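PDB 6SUD: reducing-end xylose-releasing exo-oligoxylanase Rex8A from Paenibacillus barcinonensis, which hydrolyses short xylooligosaccharides, linear or branched, releasing xylose from their reducing ends during xylan breakdown. Local coordinates for residues A[107-112]-A[123-128]. The protein carries 1 engineered substitution. Residues are numbered along the deposited sequence; the frame is centred on the assembly and turned at random.
With XYP (beta-D-xylopyranose), chain K.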
loop_
_atom_site.group_PDB
_atom_site.type_symbol
_atom_site.label_atom_id
_atom_site.label_comp_id
_atom_site.label_asym_id
_atom_site.label_seq_id
_atom_site.Cartn_x
_atom_site.Cartn_y
_atom_site.Cartn_z
ATOM N N LYS A 107 -13.952 -16.279 7.023
ATOM C CA LYS A 107 -15.201 -15.480 6.924
ATOM C C LYS A 107 -14.872 -13.984 6.993
ATOM O O LYS A 107 -14.208 -13.575 7.962
ATOM C CB LYS A 107 -16.137 -15.851 8.080
ATOM C CG LYS A 107 -17.518 -15.211 8.024
ATOM C CD LYS A 107 -18.481 -15.773 9.052
ATOM C CE LYS A 107 -18.304 -15.168 10.427
ATOM N NZ LYS A 107 -18.981 -13.852 10.538
ATOM N N ASP A 108 -15.322 -13.207 5.998
ATOM C CA ASP A 108 -15.224 -11.720 5.939
ATOM C C ASP A 108 -13.843 -11.293 5.424
ATOM O O ASP A 108 -13.708 -10.123 5.049
ATOM C CB ASP A 108 -15.549 -11.060 7.283
ATOM C CG ASP A 108 -16.938 -11.384 7.816
ATOM O OD1 ASP A 108 -17.804 -11.758 7.003
ATOM O OD2 ASP A 108 -17.142 -11.247 9.043
ATOM N N TYR A 109 -12.852 -12.194 5.409
ATOM C CA TYR A 109 -11.577 -11.996 4.662
ATOM C C TYR A 109 -11.829 -12.163 3.158
ATOM O O TYR A 109 -12.905 -12.653 2.742
ATOM C CB TYR A 109 -10.495 -12.986 5.104
ATOM C CG TYR A 109 -9.994 -12.885 6.525
ATOM C CD1 TYR A 109 -10.125 -11.734 7.287
ATOM C CD2 TYR A 109 -9.302 -13.946 7.083
ATOM C CE1 TYR A 109 -9.606 -11.657 8.570
ATOM C CE2 TYR A 109 -8.786 -13.891 8.364
ATOM C CZ TYR A 109 -8.928 -12.735 9.108
ATOM O OH TYR A 109 -8.407 -12.675 10.372
ATOM N N PHE A 110 -10.840 -11.770 2.352
ATOM C CA PHE A 110 -10.864 -11.841 0.866
ATOM C C PHE A 110 -9.834 -12.870 0.410
ATOM O O PHE A 110 -8.713 -12.861 0.944
ATOM C CB PHE A 110 -10.561 -10.475 0.254
ATOM C CG PHE A 110 -11.539 -9.408 0.675
ATOM C CD1 PHE A 110 -11.423 -8.790 1.910
ATOM C CD2 PHE A 110 -12.605 -9.071 -0.145
ATOM C CE1 PHE A 110 -12.341 -7.826 2.308
ATOM C CE2 PHE A 110 -13.516 -8.104 0.247
ATOM C CZ PHE A 110 -13.376 -7.481 1.472
ATOM N N ALA A 111 -10.233 -13.764 -0.485
ATOM C CA ALA A 111 -9.329 -14.729 -1.152
ATOM C C ALA A 111 -8.249 -13.910 -1.868
ATOM O O ALA A 111 -8.603 -12.905 -2.497
ATOM C CB ALA A 111 -10.120 -15.598 -2.102
ATOM N N TRP A 112 -6.973 -14.226 -1.674
ATOM C CA TRP A 112 -5.904 -13.258 -2.033
ATOM C C TRP A 112 -5.839 -13.110 -3.558
ATOM O O TRP A 112 -5.371 -12.070 -4.022
ATOM C CB TRP A 112 -4.546 -13.617 -1.425
ATOM C CG TRP A 112 -3.786 -14.742 -2.059
ATOM C CD1 TRP A 112 -3.858 -16.061 -1.724
ATOM C CD2 TRP A 112 -2.763 -14.650 -3.074
ATOM N NE1 TRP A 112 -2.977 -16.795 -2.467
ATOM C CE2 TRP A 112 -2.296 -15.959 -3.310
ATOM C CE3 TRP A 112 -2.224 -13.599 -3.822
ATOM C CZ2 TRP A 112 -1.306 -16.245 -4.252
ATOM C CZ3 TRP A 112 -1.248 -13.878 -4.751
ATOM C CH2 TRP A 112 -0.787 -15.182 -4.947
ATOM N N PRO A 123 -8.098 -19.935 -1.305
ATOM C CA PRO A 123 -8.973 -19.247 -0.354
ATOM C C PRO A 123 -8.249 -18.339 0.652
ATOM O O PRO A 123 -8.893 -17.449 1.191
ATOM C CB PRO A 123 -9.660 -20.412 0.369
ATOM C CG PRO A 123 -8.628 -21.518 0.341
ATOM C CD PRO A 123 -7.904 -21.353 -0.982
ATOM N N GLY A 124 -6.951 -18.570 0.881
ATOM C CA GLY A 124 -6.156 -17.841 1.889
ATOM C C GLY A 124 -6.083 -16.345 1.589
ATOM O O GLY A 124 -5.980 -15.953 0.436
ATOM N N PRO A 125 -6.170 -15.473 2.617
ATOM C CA PRO A 125 -6.067 -14.026 2.439
ATOM C C PRO A 125 -4.649 -13.439 2.548
ATOM O O PRO A 125 -3.747 -14.103 3.030
ATOM C CB PRO A 125 -6.912 -13.551 3.619
ATOM C CG PRO A 125 -6.502 -14.498 4.727
ATOM C CD PRO A 125 -6.375 -15.838 4.030
ATOM N N ALA A 126 -4.507 -12.191 2.104
ATOM C CA ALA A 126 -3.285 -11.367 2.182
ATOM C C ALA A 126 -3.610 -10.106 2.979
ATOM O O ALA A 126 -4.270 -9.210 2.462
ATOM C CB ALA A 126 -2.800 -11.041 0.792
ATOM N N PRO A 127 -3.203 -10.022 4.264
ATOM C CA PRO A 127 -3.579 -8.900 5.128
ATOM C C PRO A 127 -3.355 -7.483 4.572
ATOM O O PRO A 127 -4.081 -6.610 4.979
ATOM C CB PRO A 127 -2.699 -9.094 6.376
ATOM C CG PRO A 127 -2.395 -10.573 6.418
ATOM C CD PRO A 127 -2.446 -11.055 4.983
ATOM N N ASP A 128 -2.388 -7.256 3.675
ATOM C CA ASP A 128 -2.200 -5.895 3.099
ATOM C C ASP A 128 -3.410 -5.551 2.223
ATOM O O ASP A 128 -3.670 -4.336 1.980
ATOM C CB ASP A 128 -0.894 -5.730 2.320
ATOM C CG ASP A 128 -0.689 -6.690 1.164
ATOM O OD1 ASP A 128 -1.240 -7.829 1.208
ATOM O OD2 ASP A 128 0.050 -6.297 0.224
HETATM O O1 XYP K . 2.261 -11.470 -4.425
HETATM C C1 XYP K . 1.496 -10.964 -3.307
HETATM C C2 XYP K . 2.084 -9.697 -2.680
HETATM C C3 XYP K . 1.318 -9.272 -1.433
HETATM C C4 XYP K . -0.140 -9.700 -1.565
HETATM C C5 XYP K . -0.531 -9.692 -3.038
HETATM O O2 XYP K . 3.478 -9.855 -2.384
HETATM O O3 XYP K . 1.480 -7.852 -1.286
HETATM O O4 XYP K . -0.291 -11.019 -1.034
HETATM O O5 XYP K . 0.186 -10.669 -3.792
HETATM O O HOH W 1 -6.839 -10.794 1.021
#
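Trp112 lays the CD1 edge of its indole against the carbonyl of Gly124, with Gly124 O in the ring plane 3.0 Å from Trp112 CD1. The same oxygen accepts the backbone N-H of Trp112, at 2.9 Å from Trp112 N, though the bond is bent (141° at the hydrogen). With CG held between backbone N and carbonyl carbon (chi1 76°), the indole also reaches bound xylose, Trp112 CZ3 lying 3.6 Å from xylose O5. Trp112 CB packs on Ala126 CB at 3.8 Å. Ala126 CB in turn lies 3.1 Å from xylose O4.

Tyr109 crosses Pro125 obliquely, its CD2 3.7 Å from Pro125 CG. Pro125 CA makes a CA-H...O contact with Phe110 O at 3.3 Å. One water accepts from Ala126 N and can donate to Phe110 O, bridging the backbones.

Trp112, Ala126 and Asp128 line one xylose pocket. Asp128 OD2 accepts a hydrogen bond from xylose O3 at 2.6 Å. An alanine at Asp128 would lose this acceptor and would probably weaken the hold on the sugar. Glu70, the inferred proton donor, and Asp265, the inferred proton acceptor, bind the same xylose.

The two segments flank the antiparallel hairpin of strands 113-114 and 120-122; the second enters helix 127-144, while Phe110 and Tyr109 pack on helix 153-170.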